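Local coordinates for protein phosphoserine aminotransferase (Bacillus alcalophilus, PDB 1W23) that catalyses the reversible, pyridoxal-phosphate-dependent transfer of an amino group between phosphoserine and 2-oxoglutarate in serine biosynthesis, at residues 272-277 with 344-349; 295-300 with 336-341. All coordinates share one frame; numbering follows the deposited sequence. Where two conformers were deposited one is given.

Two contacts, their centres about 11 Å apart, illustrate how the part of a class-V aminotransferase that follows its large seven-stranded sheet is built as helices laid on a small antiparallel sheet. Along the chain, contact 2 is nested inside the loop closed by contact 1: helix 259-279, strand 298-302, strand 333-336 with its following loop, then helix 343-359. Contact 1 pairs the two helices; contact 2 joins the start of the central strand to the end of strand 333-336 and that loop. Ile337 packs against Ile274 and Cys346, so one apolar cluster ties helices and sheet to the loop whose next residue, Tyr338, brings its side chain within about 3 Å of those of Lys196 and Thr152 at the cofactor site.

Contact 1 of 2, residues 272-277 with 344-349; sequences KIIYDT and DACIAL. With MG (magnesium ion), chain E.
Helix 259-279 and helix 343-359 pack here as a nearly parallel pair, their short segments inclined by 11° with axes 9.1 Å apart, on one side of the small antiparallel sheet of this aminotransferase fold. The buried part is made by apolar side chains. Ile274, with CG1 beside its own backbone N, extends CD1 between Cys346 and Leu349, where it meets Cys346 SG at 4.0 Å and Leu349 CD2 at 3.9 Å. The isoleucine and leucine chains cross at about a right angle, and their closest touch is between the ends CD1 and CD2. The same isoleucine also touches Val299 of the sheet and Ile337 of the loop after it.

Ile273, one residue back, is partly exposed, yet it makes the shortest approach of the contact: its CG2, anti to the backbone N, rests 3.6 Å from the carbonyl O of Cys346. Its CD1 reaches Ile347 CG1 at 4.0 Å. Ile347 is exposed, its CB directed away from helix 259-279, so this side borders solvent. Charged groups stay off the interface: Lys272 and Asp276 form a salt bridge along their own helix, and Asp344, whose CB points away from that helix, binds a magnesium ion through OD2 at 2.1 Å. Two waters also bind the ion, and the one 2.1 Å from MG donates a hydrogen bond to Asp344 OD1 at 2.7 Å.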
loop_
_atom_site.group_PDB
_atom_site.type_symbol
_atom_site.label_atom_id
_atom_site.label_comp_id
_atom_site.label_asym_id
_atom_site.label_seq_id
_atom_site.Cartn_x
_atom_site.Cartn_y
_atom_site.Cartn_z
ATOM N N LYS A 272 -11.741 -13.234 28.179
ATOM C CA LYS A 272 -12.271 -14.121 29.243
ATOM C C LYS A 272 -13.769 -14.312 29.062
ATOM O O LYS A 272 -14.264 -15.412 29.384
ATOM C CB LYS A 272 -11.941 -13.520 30.598
ATOM C CG LYS A 272 -12.593 -14.167 31.810
ATOM C CD LYS A 272 -12.348 -13.373 33.082
ATOM C CE LYS A 272 -13.200 -13.775 34.266
ATOM N NZ LYS A 272 -13.284 -15.202 34.575
ATOM N N ILE A 273 -14.508 -13.322 28.600
ATOM C CA ILE A 273 -15.956 -13.529 28.355
ATOM C C ILE A 273 -16.166 -14.692 27.436
ATOM O O ILE A 273 -17.042 -15.542 27.680
ATOM C CB ILE A 273 -16.583 -12.243 27.786
ATOM C CG1 ILE A 273 -16.624 -11.101 28.839
ATOM C CG2 ILE A 273 -17.982 -12.493 27.230
ATOM C CD1 ILE A 273 -16.898 -9.744 28.253
ATOM N N ILE A 274 -15.399 -14.746 26.335
ATOM C CA ILE A 274 -15.611 -15.801 25.348
ATOM C C ILE A 274 -15.052 -17.128 25.829
ATOM O O ILE A 274 -15.735 -18.161 25.722
ATOM C CB ILE A 274 -15.023 -15.363 23.979
ATOM C CG1 ILE A 274 -15.644 -14.028 23.517
ATOM C CG2 ILE A 274 -15.271 -16.467 22.959
ATOM C CD1 ILE A 274 -14.986 -13.426 22.310
ATOM N N TYR A 275 -13.834 -17.156 26.364
ATOM C CA TYR A 275 -13.288 -18.404 26.880
ATOM C C TYR A 275 -14.132 -18.996 28.015
ATOM O O TYR A 275 -14.300 -20.220 28.069
ATOM C CB TYR A 275 -11.822 -18.270 27.275
ATOM C CG TYR A 275 -10.862 -18.157 26.116
ATOM C CD1 TYR A 275 -10.065 -17.060 25.936
ATOM C CD2 TYR A 275 -10.755 -19.176 25.168
ATOM C CE1 TYR A 275 -9.184 -16.939 24.870
ATOM C CE2 TYR A 275 -9.877 -19.089 24.110
ATOM C CZ TYR A 275 -9.101 -17.957 23.962
ATOM O OH TYR A 275 -8.228 -17.911 22.879
ATOM N N ASP A 276 -14.653 -18.152 28.903
ATOM C CA ASP A 276 -15.514 -18.688 29.963
ATOM C C ASP A 276 -16.761 -19.343 29.346
ATOM O O ASP A 276 -17.248 -20.371 29.856
ATOM C CB ASP A 276 -15.892 -17.595 30.947
ATOM C CG ASP A 276 -14.859 -17.199 31.925
ATOM O OD1 ASP A 276 -13.800 -17.838 32.032
ATOM O OD2 ASP A 276 -15.114 -16.226 32.689
ATOM N N THR A 277 -17.295 -18.738 28.292
ATOM C CA THR A 277 -18.496 -19.307 27.646
ATOM C C THR A 277 -18.172 -20.696 27.097
ATOM O O THR A 277 -18.949 -21.653 27.216
ATOM C CB THR A 277 -19.008 -18.397 26.556
ATOM O OG1 THR A 277 -19.250 -17.064 27.083
ATOM C CG2 THR A 277 -20.311 -18.858 25.973
ATOM N N ASP A 344 -19.049 -4.967 24.414
ATOM C CA ASP A 344 -20.437 -5.392 24.215
ATOM C C ASP A 344 -20.604 -6.343 23.027
ATOM O O ASP A 344 -21.573 -7.105 23.061
ATOM C CB ASP A 344 -21.413 -4.232 24.179
ATOM C CG ASP A 344 -21.284 -3.215 23.109
ATOM O OD1 ASP A 344 -20.379 -3.334 22.248
ATOM O OD2 ASP A 344 -22.097 -2.231 23.130
ATOM N N ALA A 345 -19.682 -6.343 22.074
ATOM C CA ALA A 345 -19.768 -7.363 21.019
ATOM C C ALA A 345 -19.474 -8.748 21.601
ATOM O O ALA A 345 -20.069 -9.746 21.187
ATOM C CB ALA A 345 -18.853 -7.033 19.877
ATOM N N CYS A 346 -18.508 -8.810 22.527
ATOM C CA CYS A 346 -18.163 -10.057 23.176
ATOM C C CYS A 346 -19.310 -10.541 24.066
ATOM O O CYS A 346 -19.581 -11.752 24.104
ATOM C CB CYS A 346 -16.859 -9.876 23.958
ATOM S SG CYS A 346 -15.432 -9.501 22.892
ATOM N N ILE A 347 -19.936 -9.624 24.809
ATOM C CA ILE A 347 -21.134 -9.995 25.589
ATOM C C ILE A 347 -22.196 -10.527 24.662
ATOM O O ILE A 347 -22.850 -11.540 24.981
ATOM C CB ILE A 347 -21.588 -8.786 26.396
ATOM C CG1 ILE A 347 -20.543 -8.312 27.421
ATOM C CG2 ILE A 347 -22.959 -9.068 27.024
ATOM C CD1 ILE A 347 -20.756 -6.974 28.098
ATOM N N ALA A 348 -22.448 -9.889 23.514
ATOM C CA ALA A 348 -23.457 -10.342 22.570
ATOM C C ALA A 348 -23.116 -11.759 22.052
ATOM O O ALA A 348 -24.003 -12.612 21.909
ATOM C CB ALA A 348 -23.642 -9.354 21.428
ATOM N N LEU A 349 -21.828 -11.997 21.749
ATOM C CA LEU A 349 -21.409 -13.321 21.301
ATOM C C LEU A 349 -21.677 -14.371 22.375
ATOM O O LEU A 349 -22.181 -15.468 22.057
ATOM C CB LEU A 349 -19.955 -13.291 20.847
ATOM C CG LEU A 349 -19.393 -14.646 20.385
ATOM C CD1 LEU A 349 -20.157 -15.184 19.199
ATOM C CD2 LEU A 349 -17.923 -14.510 20.027
HETATM MG MG MG E . -22.051 -0.304 22.400
HETATM O O HOH W 1 -20.307 -0.843 21.290
HETATM O O HOH W 2 -23.208 -0.776 20.869
#

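Contact 2 of 2, residues 295-300 with 336-341; sequences SLMNVT and SIYNAV
Met297 bends at chi2 and chi3 so that its sulfur comes to the edge of the Tyr338 ring, a Met-aromatic contact with SD 3.9 Å from CD2 and close to the ring plane. Beside it, the amide of Asn298 stands almost upright to that ring, the planes 81° apart. Asn298 ND2 spends its two hydrogens on two hydroxyls: a nearly straight bond to Tyr338 OH at 3.0 Å and a more bent one, 137° at the hydrogen, to Ser336 OG at 2.9 Å. Both oxygens lie close to the amide plane. Asn150, of the cofactor pocket, bonds Asn298 OD1, and Ala9 O bonds Tyr338 OH; together these bonds fix the amide's rotation and hold the phenol. Asn298 and Ser336 form an antiparallel non-hydrogen-bonded pair, beyond which Ile337 N donates almost straight to Met297 O at 2.8 Å, from above the carbonyl plane. Ile337 CD1 packs 3.7 Å from Val299 CG2, its CG1 in the crowded position between backbone N and carbonyl carbon (chi1 52°). Before the strand, Ser295 OG accepts from the backbone N of Met297 and Asn298, an ST turn and ST motif. Strand 298-302 thus runs between strands 286-287 and 333-336, with helix 259-279 packed on Val299 and Met297.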
loop_
_atom_site.group_PDB
_atom_site.type_symbol
_atom_site.label_atom_id
_atom_site.label_comp_id
_atom_site.label_asym_id
_atom_site.label_seq_id
_atom_site.Cartn_x
_atom_site.Cartn_y
_atom_site.Cartn_z
ATOM N N SER A 295 -4.881 -17.552 22.595
ATOM C CA SER A 295 -4.720 -16.201 22.120
ATOM C C SER A 295 -5.769 -15.279 22.735
ATOM O O SER A 295 -6.941 -15.608 22.897
ATOM C CB SER A 295 -4.893 -16.205 20.596
ATOM O OG SER A 295 -4.899 -14.867 20.065
ATOM N N LEU A 296 -5.341 -14.047 23.041
ATOM C CA LEU A 296 -6.217 -12.946 23.426
ATOM C C LEU A 296 -6.814 -12.223 22.242
ATOM O O LEU A 296 -7.673 -11.358 22.433
ATOM C CB LEU A 296 -5.448 -11.978 24.339
ATOM C CG LEU A 296 -5.007 -12.590 25.665
ATOM C CD1 LEU A 296 -4.092 -11.607 26.391
ATOM C CD2 LEU A 296 -6.195 -12.965 26.537
ATOM N N MET A 297 -6.352 -12.522 21.027
ATOM C CA MET A 297 -6.702 -11.818 19.797
ATOM C C MET A 297 -7.625 -12.605 18.848
ATOM O O MET A 297 -8.461 -11.995 18.183
ATOM C CB MET A 297 -5.401 -11.448 19.051
ATOM C CG MET A 297 -4.535 -10.454 19.788
ATOM S SD MET A 297 -5.096 -8.729 19.766
ATOM C CE MET A 297 -5.913 -8.525 21.356
ATOM N N ASN A 298 -7.446 -13.939 18.778
ATOM C CA ASN A 298 -8.242 -14.774 17.903
ATOM C C ASN A 298 -8.667 -16.019 18.664
ATOM O O ASN A 298 -7.834 -16.798 19.049
ATOM C CB ASN A 298 -7.490 -15.193 16.624
ATOM C CG ASN A 298 -6.917 -14.011 15.873
ATOM O OD1 ASN A 298 -5.726 -13.690 16.065
ATOM N ND2 ASN A 298 -7.671 -13.382 14.977
ATOM N N VAL A 299 -9.989 -16.166 18.893
ATOM C CA VAL A 299 -10.522 -17.290 19.664
ATOM C C VAL A 299 -11.098 -18.309 18.697
ATOM O O VAL A 299 -12.108 -18.052 18.017
ATOM C CB VAL A 299 -11.591 -16.819 20.667
ATOM C CG1 VAL A 299 -12.109 -18.021 21.435
ATOM C CG2 VAL A 299 -11.084 -15.733 21.592
ATOM N N THR A 300 -10.455 -19.468 18.627
ATOM C CA THR A 300 -10.823 -20.505 17.657
ATOM C C THR A 300 -11.553 -21.652 18.344
ATOM O O THR A 300 -11.125 -22.152 19.413
ATOM C CB THR A 300 -9.573 -20.985 16.905
ATOM O OG1 THR A 300 -8.605 -21.382 17.870
ATOM C CG2 THR A 300 -9.026 -19.897 15.990
ATOM N N SER A 336 -12.430 -12.955 16.186
ATOM C CA SER A 336 -11.283 -12.050 16.250
ATOM C C SER A 336 -11.684 -10.853 17.097
ATOM O O SER A 336 -12.691 -10.205 16.850
ATOM C CB SER A 336 -10.833 -11.662 14.862
ATOM O OG SER A 336 -10.385 -12.794 14.125
ATOM N N ILE A 337 -10.891 -10.633 18.156
ATOM C CA ILE A 337 -11.162 -9.699 19.234
ATOM C C ILE A 337 -9.969 -8.773 19.466
ATOM O O ILE A 337 -9.460 -8.580 20.547
ATOM C CB ILE A 337 -11.611 -10.455 20.514
ATOM C CG1 ILE A 337 -10.648 -11.566 20.925
ATOM C CG2 ILE A 337 -13.022 -10.976 20.336
ATOM C CD1 ILE A 337 -10.944 -12.132 22.316
ATOM N N TYR A 338 -9.506 -8.171 18.362
ATOM C CA TYR A 338 -8.447 -7.189 18.372
ATOM C C TYR A 338 -8.797 -6.000 19.233
ATOM O O TYR A 338 -9.942 -5.854 19.692
ATOM C CB TYR A 338 -8.193 -6.750 16.921
ATOM C CG TYR A 338 -7.849 -7.894 15.988
ATOM C CD1 TYR A 338 -8.546 -8.077 14.806
ATOM C CD2 TYR A 338 -6.847 -8.793 16.239
ATOM C CE1 TYR A 338 -8.258 -9.084 13.939
ATOM C CE2 TYR A 338 -6.525 -9.803 15.375
ATOM C CZ TYR A 338 -7.226 -9.947 14.204
ATOM O OH TYR A 338 -6.898 -11.006 13.359
ATOM N N ASN A 339 -7.843 -5.102 19.432
ATOM C CA ASN A 339 -7.986 -3.993 20.395
ATOM C C ASN A 339 -9.329 -3.256 20.282
ATOM O O ASN A 339 -9.931 -2.953 21.315
ATOM C CB ASN A 339 -6.906 -2.962 20.117
ATOM C CG ASN A 339 -5.501 -3.332 20.565
ATOM O OD1 ASN A 339 -5.283 -4.336 21.236
ATOM N ND2 ASN A 339 -4.525 -2.492 20.206
ATOM N N ALA A 340 -9.753 -2.937 19.064
ATOM C CA ALA A 340 -10.923 -2.072 18.889
ATOM C C ALA A 340 -12.260 -2.787 18.940
ATOM O O ALA A 340 -13.296 -2.113 18.913
ATOM C CB ALA A 340 -10.805 -1.280 17.611
ATOM N N VAL A 341 -12.294 -4.098 19.022
ATOM C CA VAL A 341 -13.578 -4.778 19.142
ATOM C C VAL A 341 -14.183 -4.436 20.492
ATOM O O VAL A 341 -13.537 -4.660 21.531
ATOM C CB VAL A 341 -13.423 -6.300 18.927
ATOM C CG1 VAL A 341 -14.722 -7.017 19.215
ATOM C CG2 VAL A 341 -12.905 -6.606 17.524
#